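Local atomic coordinates of adhesin LabA (Helicobacter pylori, PDB entry 6GMM), a protein that probably binds LacdiNAc-type sugars of the gastric mucosa through its exodomain, serving the bacterium as a lectin-like adhesin. Residues D31-A34 / I35-R39; Q139-Q142 / K143-S147; A284-A287 / Q288-A292; C351-V354 / G355-V358. One frame throughout, in Å; residues are numbered along the deposited sequence.

Contact 1: D31-A34 / I35-R39; sequences DPNA and INNAR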
loop_
_atom_site.group_PDB
_atom_site.type_symbol
_atom_site.label_atom_id
_atom_site.label_comp_id
_atom_site.label_asym_id
_atom_site.label_seq_id
_atom_site.Cartn_x
_atom_site.Cartn_y
_atom_site.Cartn_z
ATOM N N ASP A 31 32.138 -1.657 -6.995
ATOM C CA ASP A 31 32.501 -2.243 -5.708
ATOM C C ASP A 31 31.699 -3.522 -5.401
ATOM O O ASP A 31 30.545 -3.406 -5.004
ATOM C CB ASP A 31 32.344 -1.158 -4.623
ATOM C CG ASP A 31 32.834 -1.494 -3.229
ATOM O OD1 ASP A 31 33.247 -2.653 -3.003
ATOM O OD2 ASP A 31 32.764 -0.607 -2.348
ATOM N N PRO A 32 32.287 -4.748 -5.555
ATOM C CA PRO A 32 31.509 -5.984 -5.279
ATOM C C PRO A 32 30.996 -6.112 -3.851
ATOM O O PRO A 32 29.935 -6.687 -3.658
ATOM C CB PRO A 32 32.446 -7.137 -5.660
ATOM C CG PRO A 32 33.788 -6.539 -5.890
ATOM C CD PRO A 32 33.651 -5.053 -6.047
ATOM N N ASN A 33 31.707 -5.520 -2.873
ATOM C CA ASN A 33 31.299 -5.469 -1.469
ATOM C C ASN A 33 29.986 -4.679 -1.369
ATOM O O ASN A 33 29.032 -5.196 -0.805
ATOM C CB ASN A 33 32.396 -4.819 -0.634
ATOM C CG ASN A 33 31.970 -4.407 0.746
ATOM O OD1 ASN A 33 31.838 -5.241 1.649
ATOM N ND2 ASN A 33 31.775 -3.100 0.934
ATOM N N ALA A 34 29.924 -3.464 -1.976
ATOM C CA ALA A 34 28.737 -2.586 -1.999
ATOM C C ALA A 34 27.573 -3.221 -2.747
ATOM O O ALA A 34 26.423 -3.013 -2.372
ATOM C CB ALA A 34 29.078 -1.235 -2.613
ATOM N N ILE A 35 27.864 -4.007 -3.786
ATOM C CA ILE A 35 26.820 -4.710 -4.537
ATOM C C ILE A 35 26.289 -5.859 -3.675
ATOM O O ILE A 35 25.072 -6.001 -3.551
ATOM C CB ILE A 35 27.335 -5.160 -5.943
ATOM C CG1 ILE A 35 27.674 -3.927 -6.814
ATOM C CG2 ILE A 35 26.303 -6.055 -6.640
ATOM C CD1 ILE A 35 28.557 -4.213 -7.997
ATOM N N ASN A 36 27.193 -6.656 -3.039
ATOM C CA ASN A 36 26.781 -7.762 -2.153
ATOM C C ASN A 36 25.927 -7.222 -1.018
ATOM O O ASN A 36 24.887 -7.802 -0.725
ATOM C CB ASN A 36 27.993 -8.519 -1.577
ATOM C CG ASN A 36 28.763 -9.342 -2.583
ATOM O OD1 ASN A 36 28.249 -9.753 -3.634
ATOM N ND2 ASN A 36 30.006 -9.632 -2.259
ATOM N N ASN A 37 26.328 -6.084 -0.411
ATOM C CA ASN A 37 25.524 -5.476 0.668
ATOM C C ASN A 37 24.117 -5.111 0.219
ATOM O O ASN A 37 23.161 -5.428 0.938
ATOM C CB ASN A 37 26.244 -4.271 1.281
ATOM C CG ASN A 37 27.492 -4.662 2.019
ATOM O OD1 ASN A 37 27.700 -5.841 2.358
ATOM N ND2 ASN A 37 28.374 -3.686 2.256
ATOM N N ALA A 38 23.969 -4.514 -0.981
ATOM C CA ALA A 38 22.635 -4.129 -1.491
ATOM C C ALA A 38 21.753 -5.339 -1.824
ATOM O O ALA A 38 20.561 -5.352 -1.493
ATOM C CB ALA A 38 22.771 -3.214 -2.691
ATOM N N ARG A 39 22.359 -6.383 -2.412
ATOM C CA ARG A 39 21.647 -7.610 -2.772
ATOM C C ARG A 39 21.195 -8.346 -1.526
ATOM O O ARG A 39 20.048 -8.768 -1.483
ATOM C CB ARG A 39 22.462 -8.493 -3.737
ATOM C CG ARG A 39 22.556 -7.883 -5.126
ATOM C CD ARG A 39 23.541 -8.626 -5.991
ATOM N NE ARG A 39 22.932 -9.763 -6.672
ATOM C CZ ARG A 39 23.616 -10.744 -7.251
ATOM N NH1 ARG A 39 22.979 -11.738 -7.856
ATOM N NH2 ARG A 39 24.946 -10.743 -7.223
#
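Ile35 meets Asp31 at the first turn of helix 32-50, where Ile35 N donates to Asp31 O at 3.0 Å. The same carbonyl oxygen is flanked by the isoleucine's longer branch: with CG1 beside its own backbone N (chi1 -64°), that branch runs back along the helix and brings CG1 within 3.4 Å of Asp31 O. Asp31 is the N-cap, and its OD1 accepts a weak bond from Asn33 N, the usual service of an aspartate to the amides at a helix start; Pro32, which has no N-H to offer, suits the first turn.

Asn36 N follows with a bond of 2.8 Å to Pro32 O. Its amide group folds back over that oxygen, CG lying 3.1 Å from Pro32 O, but its polar end is committed to the loop, OD1 accepting from Leu272 N. Asn37 N reaches Asn33 O at 2.9 Å. On this exposed flank the two asparagine amides stand almost perpendicular, 79° apart, with Asn33 ND2 and Asn37 ND2 3.7 Å from each other. Ala38 N closes the series on Ala34 O at 3.2 Å.

Small Ala38 fits against Ala378 and Leu381 of helix 369-386 and Met290 of helix 287-311, while Ile35 covers Leu385 of the former and Leu272, Phe278 and Phe286 in the adjoining loop.

Contact 2: Q139-Q142 / K143-S147; sequences QIIQ and KAFGS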
loop_
_atom_site.group_PDB
_atom_site.type_symbol
_atom_site.label_atom_id
_atom_site.label_comp_id
_atom_site.label_asym_id
_atom_site.label_seq_id
_atom_site.Cartn_x
_atom_site.Cartn_y
_atom_site.Cartn_z
ATOM N N GLN A 139 -18.821 -13.754 4.397
ATOM C CA GLN A 139 -18.576 -15.091 4.942
ATOM C C GLN A 139 -17.230 -15.622 4.549
ATOM O O GLN A 139 -16.594 -16.250 5.386
ATOM C CB GLN A 139 -19.700 -16.102 4.622
ATOM C CG GLN A 139 -21.085 -15.752 5.152
ATOM C CD GLN A 139 -21.203 -15.592 6.644
ATOM O OE1 GLN A 139 -20.487 -16.230 7.434
ATOM N NE2 GLN A 139 -22.153 -14.756 7.055
ATOM N N ILE A 140 -16.755 -15.327 3.311
ATOM C CA ILE A 140 -15.418 -15.762 2.857
ATOM C C ILE A 140 -14.332 -15.067 3.673
ATOM O O ILE A 140 -13.374 -15.719 4.100
ATOM C CB ILE A 140 -15.204 -15.642 1.317
ATOM C CG1 ILE A 140 -16.111 -16.665 0.571
ATOM C CG2 ILE A 140 -13.738 -15.887 0.971
ATOM C CD1 ILE A 140 -16.316 -16.483 -1.013
ATOM N N ILE A 141 -14.478 -13.740 3.879
ATOM C CA ILE A 141 -13.548 -12.952 4.680
ATOM C C ILE A 141 -13.464 -13.523 6.085
ATOM O O ILE A 141 -12.366 -13.793 6.558
ATOM C CB ILE A 141 -13.903 -11.440 4.690
ATOM C CG1 ILE A 141 -13.760 -10.847 3.264
ATOM C CG2 ILE A 141 -13.003 -10.688 5.703
ATOM C CD1 ILE A 141 -14.262 -9.447 3.072
ATOM N N GLN A 142 -14.622 -13.734 6.737
ATOM C CA GLN A 142 -14.683 -14.269 8.092
ATOM C C GLN A 142 -14.056 -15.655 8.198
ATOM O O GLN A 142 -13.266 -15.862 9.115
ATOM C CB GLN A 142 -16.122 -14.231 8.643
ATOM C CG GLN A 142 -16.494 -12.840 9.153
ATOM C CD GLN A 142 -15.809 -12.417 10.447
ATOM O OE1 GLN A 142 -14.902 -13.060 10.992
ATOM N NE2 GLN A 142 -16.249 -11.312 10.980
ATOM N N LYS A 143 -14.342 -16.589 7.238
ATOM C CA LYS A 143 -13.725 -17.936 7.265
ATOM C C LYS A 143 -12.231 -17.882 6.981
ATOM O O LYS A 143 -11.477 -18.680 7.538
ATOM C CB LYS A 143 -14.432 -18.946 6.333
ATOM C CG LYS A 143 -15.937 -19.132 6.603
ATOM C CD LYS A 143 -16.274 -19.929 7.871
ATOM C CE LYS A 143 -17.767 -20.031 8.131
ATOM N NZ LYS A 143 -18.390 -18.723 8.497
ATOM N N ALA A 144 -11.784 -16.933 6.143
ATOM C CA ALA A 144 -10.352 -16.823 5.845
ATOM C C ALA A 144 -9.530 -16.411 7.058
ATOM O O ALA A 144 -8.371 -16.835 7.179
ATOM C CB ALA A 144 -10.128 -15.847 4.726
ATOM N N PHE A 145 -10.104 -15.576 7.945
ATOM C CA PHE A 145 -9.415 -15.125 9.159
ATOM C C PHE A 145 -9.386 -16.245 10.187
ATOM O O PHE A 145 -8.481 -16.287 10.998
ATOM C CB PHE A 145 -10.129 -13.902 9.771
ATOM C CG PHE A 145 -9.626 -12.562 9.297
ATOM C CD1 PHE A 145 -10.052 -12.029 8.084
ATOM C CD2 PHE A 145 -8.791 -11.791 10.098
ATOM C CE1 PHE A 145 -9.641 -10.756 7.678
ATOM C CE2 PHE A 145 -8.417 -10.509 9.706
ATOM C CZ PHE A 145 -8.814 -10.014 8.484
ATOM N N GLY A 146 -10.402 -17.108 10.176
ATOM C CA GLY A 146 -10.513 -18.230 11.111
ATOM C C GLY A 146 -10.867 -17.823 12.530
ATOM O O GLY A 146 -11.057 -16.631 12.817
ATOM N N SER A 147 -10.956 -18.812 13.434
ATOM C CA SER A 147 -11.335 -18.556 14.829
ATOM C C SER A 147 -10.329 -17.661 15.559
ATOM O O SER A 147 -10.738 -16.798 16.329
ATOM C CB SER A 147 -11.606 -19.860 15.582
ATOM O OG SER A 147 -10.619 -20.200 16.544
#
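Gln142 O receives two backbone donors at the end of helix 128-145: Gly146 N at 3.3 Å and, weakly, Phe145 N at 3.4 Å. Phe145 N also reaches Ile141 O, at 3.2 Å, so this amide is shared between two successive carbonyls as the helix finishes. Gly146 then leaves the helical conformation with a positive phi of 73°, a backbone shape that glycine adopts easily because it has no side chain to strain.

One turn back the bonds are shorter, Lys143 N to Gln139 O and Ala144 N to Ile140 O both measuring 2.9 Å. Ile141 and Phe145 lie side by side and point the same way, CG2 of the isoleucine meeting ring atom CE1 at 3.9 Å. The ring turns an edge to Ile141 O, which sits near its plane and 3.3 Å from CD1.

Gln139 and Lys143 also run alongside one another. The lysine is bent at chi2 (-73°) and again at chi4, which leaves NZ 3.4 Å from Gln139 OE1. Each polar end has a firm partner outside: Lys143 NZ bonds Thr346 OG1, and Gln139 NE2 bonds Asn135 OD1. Gln142 OE1 similarly accepts from Ala349 N.

Lys143 and Gln142 thus carry polar groups from a largely buried helix end to a loop, while Gln139 is held within its own helix; the isoleucines, Ala144 and Phe145 supply the apolar packing.

Contact 3: A284-A287 / Q288-A292; sequences ANFA and QSMFA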
loop_
_atom_site.group_PDB
_atom_site.type_symbol
_atom_site.label_atom_id
_atom_site.label_comp_id
_atom_site.label_asym_id
_atom_site.label_seq_id
_atom_site.Cartn_x
_atom_site.Cartn_y
_atom_site.Cartn_z
ATOM N N ALA A 284 27.340 -7.609 -14.735
ATOM C CA ALA A 284 26.110 -7.114 -14.085
ATOM C C ALA A 284 24.785 -7.565 -14.735
ATOM O O ALA A 284 23.764 -6.867 -14.624
ATOM C CB ALA A 284 26.157 -5.597 -13.976
ATOM N N ASN A 285 24.767 -8.782 -15.312
ATOM C CA ASN A 285 23.574 -9.337 -15.947
ATOM C C ASN A 285 22.430 -9.573 -14.941
ATOM O O ASN A 285 21.271 -9.653 -15.365
ATOM C CB ASN A 285 23.912 -10.593 -16.786
ATOM C CG ASN A 285 24.583 -11.745 -16.055
ATOM O OD1 ASN A 285 24.634 -11.799 -14.814
ATOM N ND2 ASN A 285 25.065 -12.745 -16.819
ATOM N N PHE A 286 22.744 -9.600 -13.611
ATOM C CA PHE A 286 21.788 -9.768 -12.489
ATOM C C PHE A 286 21.077 -8.461 -12.128
ATOM O O PHE A 286 20.110 -8.473 -11.366
ATOM C CB PHE A 286 22.528 -10.273 -11.223
ATOM C CG PHE A 286 23.612 -9.340 -10.700
ATOM C CD1 PHE A 286 23.298 -8.287 -9.839
ATOM C CD2 PHE A 286 24.937 -9.496 -11.091
ATOM C CE1 PHE A 286 24.294 -7.391 -9.410
ATOM C CE2 PHE A 286 25.924 -8.620 -10.637
ATOM C CZ PHE A 286 25.596 -7.567 -9.813
ATOM N N ALA A 287 21.616 -7.326 -12.586
ATOM C CA ALA A 287 21.144 -5.985 -12.248
ATOM C C ALA A 287 19.691 -5.686 -12.597
ATOM O O ALA A 287 19.050 -4.950 -11.856
ATOM C CB ALA A 287 22.050 -4.937 -12.871
ATOM N N GLN A 288 19.192 -6.205 -13.727
ATOM C CA GLN A 288 17.820 -5.981 -14.188
ATOM C C GLN A 288 16.770 -6.453 -13.190
ATOM O O GLN A 288 15.882 -5.677 -12.836
ATOM C CB GLN A 288 17.584 -6.626 -15.561
ATOM C CG GLN A 288 16.748 -5.754 -16.483
ATOM C CD GLN A 288 17.609 -4.800 -17.263
ATOM O OE1 GLN A 288 18.162 -5.148 -18.315
ATOM N NE2 GLN A 288 17.739 -3.574 -16.765
ATOM N N SER A 289 16.879 -7.725 -12.731
ATOM C CA SER A 289 15.970 -8.309 -11.736
ATOM C C SER A 289 16.210 -7.641 -10.361
ATOM O O SER A 289 15.276 -7.469 -9.589
ATOM C CB SER A 289 16.171 -9.819 -11.657
ATOM O OG SER A 289 17.512 -10.134 -11.316
ATOM N N MET A 290 17.448 -7.201 -10.091
ATOM C CA MET A 290 17.787 -6.506 -8.843
ATOM C C MET A 290 17.028 -5.180 -8.796
ATOM O O MET A 290 16.427 -4.868 -7.763
ATOM C CB MET A 290 19.303 -6.320 -8.707
ATOM C CG MET A 290 19.724 -5.612 -7.418
ATOM S SD MET A 290 21.494 -5.229 -7.423
ATOM C CE MET A 290 21.568 -3.916 -6.149
ATOM N N PHE A 291 16.967 -4.473 -9.943
ATOM C CA PHE A 291 16.239 -3.217 -10.096
ATOM C C PHE A 291 14.723 -3.434 -9.913
ATOM O O PHE A 291 14.076 -2.766 -9.084
ATOM C CB PHE A 291 16.533 -2.609 -11.470
ATOM C CG PHE A 291 15.727 -1.376 -11.787
ATOM C CD1 PHE A 291 15.846 -0.228 -11.011
ATOM C CD2 PHE A 291 14.779 -1.390 -12.801
ATOM C CE1 PHE A 291 15.070 0.902 -11.275
ATOM C CE2 PHE A 291 13.993 -0.258 -13.061
ATOM C CZ PHE A 291 14.148 0.881 -12.295
ATOM N N ALA A 292 14.161 -4.381 -10.683
ATOM C CA ALA A 292 12.746 -4.696 -10.613
ATOM C C ALA A 292 12.326 -5.067 -9.168
ATOM O O ALA A 292 11.236 -4.668 -8.718
ATOM C CB ALA A 292 12.436 -5.828 -11.560
HETATM O O HOH W 1 18.720 -9.451 -14.020
#
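Phe286 and Met290 carry the side-chain part of this contact, a Met-aromatic pair at the beginning of helix 287-311. The two lie alongside each other, and the sulfur comes to the rim of the ring: SD is 4.1 Å from Phe286 CE1 and 88° off the ring normal. Met290 is extended, with CG anti to the backbone N (chi1 -179°), and this straight, unbranched chain carries SD out to the phenyl edge. Met290 also packs on Leu42 of helix 32-50, while Arg39 makes a cation-pi contact with Phe286.

Among the backbone bonds, Met290 N meets Phe286 O at 3.2 Å, and Phe291 N meets Ala287 O at 2.9 Å. Before them Ala287 N closes the turn on Ala284 O at 3.0 Å.

Water provides a third link. It donates to Asn285 O at 2.9 Å and accepts from Ser289 N at 2.8 Å, thereby joining a turn carbonyl to a first-turn amide. Ser289, small and polar, suits this wet side, whereas the methyl of Ala287 fits against Leu385.

Together these features describe a type I beta turn, Ala284 to Ala287, running directly into the first turn of an alpha helix.

Contact 4: C351-V354 / G355-V358; sequences CAYV and GETV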
loop_
_atom_site.group_PDB
_atom_site.type_symbol
_atom_site.label_atom_id
_atom_site.label_comp_id
_atom_site.label_asym_id
_atom_site.label_seq_id
_atom_site.Cartn_x
_atom_site.Cartn_y
_atom_site.Cartn_z
ATOM N N CYS A 351 -14.910 -4.867 12.765
ATOM C CA CYS A 351 -14.959 -3.669 13.608
ATOM C C CYS A 351 -14.319 -3.836 14.985
ATOM O O CYS A 351 -13.887 -2.837 15.561
ATOM C CB CYS A 351 -16.391 -3.159 13.711
ATOM S SG CYS A 351 -17.616 -4.473 13.950
ATOM N N ALA A 352 -14.198 -5.080 15.486
ATOM C CA ALA A 352 -13.562 -5.359 16.780
ATOM C C ALA A 352 -12.040 -5.150 16.724
ATOM O O ALA A 352 -11.405 -4.887 17.756
ATOM C CB ALA A 352 -13.840 -6.793 17.175
ATOM N N TYR A 353 -11.451 -5.341 15.531
ATOM C CA TYR A 353 -10.001 -5.285 15.337
ATOM C C TYR A 353 -9.543 -4.233 14.335
ATOM O O TYR A 353 -8.415 -4.310 13.885
ATOM C CB TYR A 353 -9.489 -6.697 14.942
ATOM C CG TYR A 353 -9.842 -7.734 15.986
ATOM C CD1 TYR A 353 -9.116 -7.833 17.171
ATOM C CD2 TYR A 353 -10.935 -8.570 15.821
ATOM C CE1 TYR A 353 -9.466 -8.749 18.162
ATOM C CE2 TYR A 353 -11.312 -9.475 16.817
ATOM C CZ TYR A 353 -10.573 -9.558 17.989
ATOM O OH TYR A 353 -10.900 -10.460 18.971
ATOM N N VAL A 354 -10.390 -3.247 13.986
ATOM C CA VAL A 354 -9.993 -2.205 13.022
ATOM C C VAL A 354 -8.938 -1.275 13.636
ATOM O O VAL A 354 -7.885 -1.052 13.027
ATOM C CB VAL A 354 -11.228 -1.455 12.454
ATOM C CG1 VAL A 354 -10.849 -0.133 11.804
ATOM C CG2 VAL A 354 -11.992 -2.328 11.462
ATOM N N GLY A 355 -9.220 -0.795 14.848
ATOM C CA GLY A 355 -8.369 0.110 15.620
ATOM C C GLY A 355 -6.955 -0.369 15.896
ATOM O O GLY A 355 -6.004 0.404 15.763
ATOM N N GLU A 356 -6.805 -1.637 16.301
ATOM C CA GLU A 356 -5.501 -2.230 16.570
ATOM C C GLU A 356 -4.753 -2.527 15.262
ATOM O O GLU A 356 -3.526 -2.458 15.242
ATOM C CB GLU A 356 -5.602 -3.480 17.472
ATOM C CG GLU A 356 -6.326 -4.675 16.858
ATOM C CD GLU A 356 -6.071 -6.020 17.515
ATOM O OE1 GLU A 356 -5.342 -6.842 16.910
ATOM O OE2 GLU A 356 -6.624 -6.266 18.614
ATOM N N THR A 357 -5.481 -2.832 14.163
ATOM C CA THR A 357 -4.808 -3.113 12.894
ATOM C C THR A 357 -4.139 -1.840 12.330
ATOM O O THR A 357 -2.988 -1.933 11.887
ATOM C CB THR A 357 -5.731 -3.831 11.909
ATOM O OG1 THR A 357 -6.200 -5.037 12.532
ATOM C CG2 THR A 357 -5.021 -4.174 10.586
ATOM N N VAL A 358 -4.811 -0.652 12.422
ATOM C CA VAL A 358 -4.235 0.617 11.949
ATOM C C VAL A 358 -2.967 0.927 12.768
ATOM O O VAL A 358 -1.953 1.310 12.188
ATOM C CB VAL A 358 -5.222 1.820 11.807
ATOM C CG1 VAL A 358 -5.751 2.302 13.151
ATOM C CG2 VAL A 358 -4.569 2.979 11.042
HETATM O O HOH W 2 -11.509 -0.850 16.755
HETATM O O HOH W 3 -9.004 -2.970 18.030
#
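Thr357 has OG1 beside its own backbone N (chi1 -57°), which aims the hydroxyl back down the helix at Tyr353 O; Glu356 instead has CG between its backbone N and carbonyl carbon (chi1 66°), and from there its chain extends along the tyrosine ring. Thr357 OG1 donates to Tyr353 O at 2.7 Å, approaching nearly in line with the carbonyl bond. Thr357 N reaches the same oxygen at 3.3 Å from above the carbonyl plane, so one residue grips this carbonyl twice. A threonine suits the place, since its hydroxyl is close enough to the main chain to return to the preceding turn.

Glu356 and Tyr353 point the same way, with the carboxylate and ring planes 89° apart. The carboxylate comes to the ring's edge, OE2 lying 3.3 Å from Tyr353 CD1, where it would meet the slightly positive rim of the ring. Arg335 takes part in both ends: its backbone N donates to Tyr353 OH, its side chain makes a cation-pi contact with the ring, and it forms a long, weak ion pair with Glu356.

Two waters serve first-turn amides. One accepts from Gly355 N at 3.0 Å, while the other accepts from Glu356 N and donates to Ala352 O, both at 3.1 Å.

Tyr353 is the N-cap of helix 354-366, just after Cys351, whose disulfide partner is Cys326. On the buried side Val354 and Val358 pack on Phe311 of helix 287-311, and Thr357 lies against Leu63 and Asn67 of helix 57-76.

Overall arrangement
Contacts 1 and 3 form one neighbourhood, their centres 13 Å apart: two helix starts, 32-50 and 287-311, meet through Arg39 and Ile35 on Phe286 and Ala38 on Met290, and both also pack on helix 369-386. Contacts 2 and 4 lie well away from them, with centres about 16 Å from each other and no direct touch; Arg335 and helix 57-76 border both. Contact 2 is the most buried and alone lies at the C-terminal end of a helix, its polar side chains bonded to protein partners. The other three are partly buried helix starts with exposed residues. Waters bridge the backbone in contacts 3 and 4, whereas an aspartate caps contact 1.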